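Local coordinates for 6-phospho-beta-glucosidase (Thermotoga maritima, PDB 1UP7), which hydrolyses cellobiose 6'-phosphate to glucose 6-phosphate and glucose, as an NAD+- and manganese-dependent family 4 glycosidase, at the interface of chains A and B. Residues are numbered along the deposited sequence; one frame, centred on the assembly and turned at random. Chains: chain A/B, 6-phospho-beta-glucosidase.

Contact 1: the interface of chains A and B. Residues chain A 231-232, 236, 248, 356, 359; chain B 385, 388-389.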
ATOM      1  N   TRP A 231      19.446  21.528  22.403  1.00 19.46           N
ATOM      2  CA  TRP A 231      18.421  22.043  21.520  1.00 19.01           C
ATOM      3  C   TRP A 231      18.021  21.011  20.447  1.00 18.67           C
ATOM      4  O   TRP A 231      16.876  20.966  19.991  1.00 19.13           O
ATOM      5  CB  TRP A 231      18.934  23.357  20.955  1.00 18.86           C
ATOM      6  CG  TRP A 231      20.153  23.224  20.115  1.00 17.80           C
ATOM      7  CD1 TRP A 231      21.441  23.545  20.463  1.00 15.74           C
ATOM      8  CD2 TRP A 231      20.200  22.759  18.767  1.00 13.71           C
ATOM      9  NE1 TRP A 231      22.274  23.318  19.399  1.00 14.77           N
ATOM     10  CE2 TRP A 231      21.531  22.843  18.344  1.00 13.24           C
ATOM     11  CE3 TRP A 231      19.231  22.336  17.854  1.00 13.91           C
ATOM     12  CZ2 TRP A 231      21.920  22.511  17.070  1.00 12.26           C
ATOM     13  CZ3 TRP A 231      19.618  21.976  16.604  1.00 15.66           C
ATOM     14  CH2 TRP A 231      20.959  22.073  16.212  1.00 14.17           C
ATOM     15  N   PHE A 232      18.969  20.145  20.113  1.00 18.57           N
ATOM     16  CA  PHE A 232      18.803  19.096  19.096  1.00 18.31           C
ATOM     17  C   PHE A 232      17.705  18.089  19.489  1.00 18.90           C
ATOM     18  O   PHE A 232      16.821  17.727  18.711  1.00 18.69           O
ATOM     19  CB  PHE A 232      20.141  18.364  18.846  1.00 17.36           C
ATOM     20  CG  PHE A 232      20.015  17.181  17.880  1.00 15.77           C
ATOM     21  CD1 PHE A 232      20.089  17.373  16.514  1.00 11.67           C
ATOM     22  CD2 PHE A 232      19.813  15.899  18.354  1.00 13.92           C
ATOM     23  CE1 PHE A 232      19.942  16.313  15.641  1.00 15.24           C
ATOM     24  CE2 PHE A 232      19.629  14.818  17.489  1.00 13.43           C
ATOM     25  CZ  PHE A 232      19.701  15.018  16.124  1.00 14.69           C
ATOM     26  N   VAL A 236      14.257  17.881  17.483  1.00 18.48           N
ATOM     27  CA  VAL A 236      14.076  16.675  16.720  1.00 18.11           C
ATOM     28  C   VAL A 236      13.173  15.691  17.469  1.00 18.31           C
ATOM     29  O   VAL A 236      12.443  14.923  16.850  1.00 18.20           O
ATOM     30  CB  VAL A 236      15.442  16.010  16.457  1.00 18.33           C
ATOM     31  CG1 VAL A 236      15.284  14.661  15.796  1.00 17.31           C
ATOM     32  CG2 VAL A 236      16.334  16.918  15.612  1.00 18.32           C
ATOM     33  N   LEU A 248      24.794  14.262  10.227  1.00 17.96           N
ATOM     34  CA  LEU A 248      24.322  15.558  10.692  1.00 17.75           C
ATOM     35  C   LEU A 248      25.448  16.457  11.222  1.00 17.52           C
ATOM     36  O   LEU A 248      25.284  17.668  11.398  1.00 16.80           O
ATOM     37  CB  LEU A 248      23.246  15.361  11.753  1.00 17.86           C
ATOM     38  CG  LEU A 248      21.951  14.809  11.178  1.00 18.77           C
ATOM     39  CD1 LEU A 248      21.295  14.123  12.321  1.00 20.00           C
ATOM     40  CD2 LEU A 248      21.055  15.911  10.560  1.00 19.28           C
ATOM     41  N   PHE A 356      11.450  13.019   9.883  1.00 17.53           N
ATOM     42  CA  PHE A 356      12.888  13.293  10.013  1.00 17.20           C
ATOM     43  C   PHE A 356      13.653  11.989   9.902  1.00 17.65           C
ATOM     44  O   PHE A 356      14.636  11.878   9.171  1.00 17.65           O
ATOM     45  CB  PHE A 356      13.205  13.925  11.373  1.00 16.51           C
ATOM     46  CG  PHE A 356      14.653  14.300  11.570  1.00 16.58           C
ATOM     47  CD1 PHE A 356      15.128  15.548  11.166  1.00 15.21           C
ATOM     48  CD2 PHE A 356      15.550  13.409  12.172  1.00 16.64           C
ATOM     49  CE1 PHE A 356      16.457  15.912  11.375  1.00 16.04           C
ATOM     50  CE2 PHE A 356      16.882  13.761  12.365  1.00 16.22           C
ATOM     51  CZ  PHE A 356      17.338  15.028  11.966  1.00 15.46           C
ATOM     52  N   SER A 359      13.432  10.607   6.237  1.00 18.91           N
ATOM     53  CA  SER A 359      14.302  11.242   5.263  1.00 19.51           C
ATOM     54  C   SER A 359      15.598  10.445   5.148  1.00 19.85           C
ATOM     55  O   SER A 359      16.082  10.196   4.024  1.00 20.58           O
ATOM     56  CB  SER A 359      14.612  12.692   5.605  1.00 18.72           C
ATOM     57  OG  SER A 359      15.350  12.804   6.822  1.00 21.68           O
TER
ATOM     58  N   LYS B 385      14.568  21.239  13.197  1.00 18.91           N
ATOM     59  CA  LYS B 385      14.375  19.874  12.760  1.00 18.77           C
ATOM     60  C   LYS B 385      14.217  19.817  11.229  1.00 18.59           C
ATOM     61  O   LYS B 385      14.908  19.049  10.552  1.00 18.39           O
ATOM     62  CB  LYS B 385      13.152  19.314  13.479  1.00 18.88           C
ATOM     63  CG  LYS B 385      12.894  17.809  13.269  1.00 17.63           C
ATOM     64  CD  LYS B 385      11.633  17.400  14.013  1.00 16.58           C
ATOM     65  CE  LYS B 385      11.285  15.977  13.684  1.00 17.21           C
ATOM     66  NZ  LYS B 385      10.433  15.331  14.648  1.00 16.94           N
ATOM     67  N   LEU B 388      17.570  20.721   9.431  1.00 19.43           N
ATOM     68  CA  LEU B 388      18.567  19.653   9.470  1.00 19.14           C
ATOM     69  C   LEU B 388      18.240  18.507   8.553  1.00 19.37           C
ATOM     70  O   LEU B 388      19.114  17.719   8.211  1.00 20.40           O
ATOM     71  CB  LEU B 388      18.740  19.095  10.881  1.00 18.83           C
ATOM     72  CG  LEU B 388      19.344  20.041  11.908  1.00 17.93           C
ATOM     73  CD1 LEU B 388      19.013  19.561  13.337  1.00 16.30           C
ATOM     74  CD2 LEU B 388      20.855  20.166  11.667  1.00 14.67           C
ATOM     75  N   SER B 389      16.982  18.386   8.160  1.00 19.31           N
ATOM     76  CA  SER B 389      16.562  17.257   7.328  1.00 19.29           C
ATOM     77  C   SER B 389      16.869  17.471   5.854  1.00 19.32           C
ATOM     78  O   SER B 389      16.834  16.515   5.069  1.00 19.78           O
ATOM     79  CB  SER B 389      15.055  16.961   7.496  1.00 19.08           C
ATOM     80  OG  SER B 389      14.229  17.891   6.804  1.00 17.74           O
TER
HETATM   81  O   HOH W   1      17.950  13.905   5.965  1.00 33.89           O

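Contact 2: the interface of chains A and B. Residues chain A 228, 232, 248-251; chain B 395-396.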
ATOM      1  N   PHE A 228      25.236  15.632  20.319  1.00 22.94           N
ATOM      2  CA  PHE A 228      24.204  16.533  19.892  1.00 21.88           C
ATOM      3  C   PHE A 228      23.901  17.436  21.053  1.00 21.27           C
ATOM      4  O   PHE A 228      23.805  16.980  22.173  1.00 22.22           O
ATOM      5  CB  PHE A 228      23.039  15.695  19.457  1.00 21.34           C
ATOM      6  CG  PHE A 228      23.359  14.835  18.334  1.00 19.82           C
ATOM      7  CD1 PHE A 228      23.873  13.550  18.551  1.00 20.67           C
ATOM      8  CD2 PHE A 228      23.172  15.291  17.026  1.00 19.84           C
ATOM      9  CE1 PHE A 228      24.187  12.709  17.471  1.00 17.12           C
ATOM     10  CE2 PHE A 228      23.469  14.482  15.936  1.00 18.97           C
ATOM     11  CZ  PHE A 228      23.966  13.161  16.153  1.00 18.12           C
ATOM     12  N   PHE A 232      18.969  20.145  20.113  1.00 18.57           N
ATOM     13  CA  PHE A 232      18.803  19.096  19.096  1.00 18.31           C
ATOM     14  C   PHE A 232      17.705  18.089  19.489  1.00 18.90           C
ATOM     15  O   PHE A 232      16.821  17.727  18.711  1.00 18.69           O
ATOM     16  CB  PHE A 232      20.141  18.364  18.846  1.00 17.36           C
ATOM     17  CG  PHE A 232      20.015  17.181  17.880  1.00 15.77           C
ATOM     18  CD1 PHE A 232      20.089  17.373  16.514  1.00 11.67           C
ATOM     19  CD2 PHE A 232      19.813  15.899  18.354  1.00 13.92           C
ATOM     20  CE1 PHE A 232      19.942  16.313  15.641  1.00 15.24           C
ATOM     21  CE2 PHE A 232      19.629  14.818  17.489  1.00 13.43           C
ATOM     22  CZ  PHE A 232      19.701  15.018  16.124  1.00 14.69           C
ATOM     23  N   LEU A 248      24.794  14.262  10.227  1.00 17.96           N
ATOM     24  CA  LEU A 248      24.322  15.558  10.692  1.00 17.75           C
ATOM     25  C   LEU A 248      25.448  16.457  11.222  1.00 17.52           C
ATOM     26  O   LEU A 248      25.284  17.668  11.398  1.00 16.80           O
ATOM     27  CB  LEU A 248      23.246  15.361  11.753  1.00 17.86           C
ATOM     28  CG  LEU A 248      21.951  14.809  11.178  1.00 18.77           C
ATOM     29  CD1 LEU A 248      21.295  14.123  12.321  1.00 20.00           C
ATOM     30  CD2 LEU A 248      21.055  15.911  10.560  1.00 19.28           C
ATOM     31  N   MET A 249      26.593  15.822  11.482  1.00 17.22           N
ATOM     32  CA  MET A 249      27.826  16.490  11.930  1.00 17.15           C
ATOM     33  C   MET A 249      29.010  16.160  10.987  1.00 17.08           C
ATOM     34  O   MET A 249      30.153  15.956  11.444  1.00 16.69           O
ATOM     35  CB  MET A 249      28.185  16.083  13.368  1.00 16.56           C
ATOM     36  CG  MET A 249      27.196  16.538  14.416  1.00 18.72           C
ATOM     37  SD  MET A 249      27.544  15.864  16.056  1.00 22.79           S
ATOM     38  CE  MET A 249      28.962  16.535  16.361  1.00 19.97           C
ATOM     39  N   GLU A 250      28.730  16.137   9.688  1.00 17.18           N
ATOM     40  CA  GLU A 250      29.692  15.668   8.706  1.00 17.56           C
ATOM     41  C   GLU A 250      31.015  16.423   8.757  1.00 18.04           C
ATOM     42  O   GLU A 250      32.059  15.769   8.874  1.00 17.89           O
ATOM     43  CB  GLU A 250      29.160  15.709   7.277  1.00 17.68           C
ATOM     44  CG  GLU A 250      30.040  14.966   6.304  1.00 17.42           C
ATOM     45  CD  GLU A 250      29.526  15.009   4.867  1.00 18.94           C
ATOM     46  OE1 GLU A 250      28.366  15.408   4.612  1.00 17.74           O
ATOM     47  OE2 GLU A 250      30.308  14.656   3.974  1.00 17.51           O
ATOM     48  N   LYS A 251      30.992  17.762   8.674  1.00 17.58           N
ATOM     49  CA  LYS A 251      32.245  18.503   8.709  1.00 17.93           C
ATOM     50  C   LYS A 251      33.046  18.206   9.973  1.00 18.19           C
ATOM     51  O   LYS A 251      34.258  18.022   9.904  1.00 17.59           O
ATOM     52  CB  LYS A 251      32.102  20.027   8.545  1.00 17.53           C
ATOM     53  CG  LYS A 251      31.399  20.439   7.256  1.00 17.37           C
ATOM     54  CD  LYS A 251      31.121  21.969   7.210  1.00 17.97           C
ATOM     55  CE  LYS A 251      30.513  22.524   8.481  1.00 17.03           C
ATOM     56  NZ  LYS A 251      30.369  24.016   8.442  1.00 16.35           N
TER
ATOM     57  N   ASP B 395      24.892  21.508   8.912  1.00 17.61           N
ATOM     58  CA  ASP B 395      25.323  20.611   9.983  1.00 17.84           C
ATOM     59  C   ASP B 395      24.738  21.159  11.309  1.00 17.89           C
ATOM     60  O   ASP B 395      24.385  22.361  11.420  1.00 17.76           O
ATOM     61  CB  ASP B 395      26.846  20.670  10.125  1.00 17.85           C
ATOM     62  CG  ASP B 395      27.576  19.752   9.146  1.00 18.84           C
ATOM     63  OD1 ASP B 395      26.920  19.160   8.253  1.00 21.87           O
ATOM     64  OD2 ASP B 395      28.800  19.548   9.222  1.00 16.49           O
ATOM     65  N   VAL B 396      24.674  20.290  12.309  1.00 17.37           N
ATOM     66  CA  VAL B 396      24.241  20.621  13.659  1.00 16.76           C
ATOM     67  C   VAL B 396      24.939  21.881  14.191  1.00 17.34           C
ATOM     68  O   VAL B 396      24.266  22.762  14.768  1.00 16.62           O
ATOM     69  CB  VAL B 396      24.441  19.418  14.629  1.00 17.03           C
ATOM     70  CG1 VAL B 396      24.377  19.821  16.104  1.00 14.85           C
ATOM     71  CG2 VAL B 396      23.412  18.325  14.333  1.00 16.22           C
TER

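Contact 1: the interface of chains A and B
B:Leu388 and A:Phe232 meet at the apolar heart of this patch, part of a two-fold interface in an enzyme that forms dimers and tetramers. The leucine belongs to helix 380-389 of chain B, and its branched end suits a socket of rings. Methyl CD1 reaches the rim of the phenyl ring, 4.0 Å from A:Phe232 CD1, with the indole of A:Trp231 close by at CZ3. On another side, A:Leu248 brings its CD2 methyl to 3.9 Å from B:Leu388 CB, the two side chains lying roughly perpendicular. A:Phe356 presents its edge: B:Leu388 CB lies in the plane of the ring, 3.9 Å from CE1. CG1 of A:Val236 packs over one face of that ring, toward its rim, and probably limits its tilt.

Lysine combines apolar and polar contacts. B:Lys385 runs out fully extended, with CG anti to the backbone N (chi1 -173°), and this stretch carries its methylenes between A:Val236 and A:Phe356; CE comes 3.6 Å from A:Phe356 CB. The ammonium NZ then donates a hydrogen bond of 3.0 Å to A:Val236 O, the carbonyl of the last residue of helix 230-236, where backbone carbonyls commonly lack helical partners. The donor stands 35° from the carbonyl plane.

Serine suits the polar margin because it is small and can both give and accept hydrogen bonds. A water molecule joins the A:Ser359 hydroxyl to the main-chain oxygen of B:Ser389. Within chain A, the same hydroxyl OG donates to the carbonyl oxygen A:Phe356 O at 2.6 Å, one turn earlier in helix 355-376.

Contact 2: the interface of chains A and B
B:Val396, the first residue of helix 396-409, and B:Asp395, just before it, dock against the segment of chain A that joins helix 245-248 to helix 250-258. The valine makes both a main-chain and a side-chain contact. Its amide N donates to A:Leu248 O at 2.8 Å, a nearly linear bond (167° at H) that uses an N-H from the first turn of the helix, where amides have no helical acceptor. Its side chain is compact enough to lie beside the bonded stretch of backbone: CG2 faces A:Leu248 CB at 3.9 Å, while CB rests against the CG methylene of A:Met249. Beyond them the same CG2 methyl reaches A:Phe228 at CD2, 4.1 Å away. CD2 of A:Phe228 in turn sits over the centre of the A:Phe232 ring, so the two aromatic residues brace each other behind the methyl.

B:Asp395 is suited to the reciprocal role, capping a helix of the partner. Its carboxylate OD2 accepts from the backbone N of A:Lys251 at 2.9 Å through the syn lone pair. The first torsion, chi1 -84°, swings the carboxylate toward this helix start, whose dipole would probably stabilise negative charge. The lysine chain bends at chi3 (-47°) and curls round the same oxygen, with NZ 4.8 Å from OD2, which is proximity without a salt bridge. With an alanine in place of this aspartate, the A:Lys251 amide would probably lose its acceptor across the interface, and the nearby ammonium a close negative charge.

In the fold, two helix beginnings thus meet across the interface, 396-409 of chain B and 250-258 of chain A, with the A:Leu248-A:Met249 turn between them.

Contact 1 and contact 2 are neighbouring parts of one two-fold interface, the centres of their C-alpha atoms about 9 Å apart. They share A:Phe232 and A:Leu248, which meet helix 380-389 of chain B in contact 1 and the beginning of helix 396-409 in contact 2. Chain A therefore engages two successive helices of its partner, and symmetry repeats both contacts with the chains exchanged. The centres lie about 13 Å and 10 Å, respectively, from the catalytic A:Tyr243, so assembly could help steady the surroundings of the active site, although the structure alone does not show such coupling.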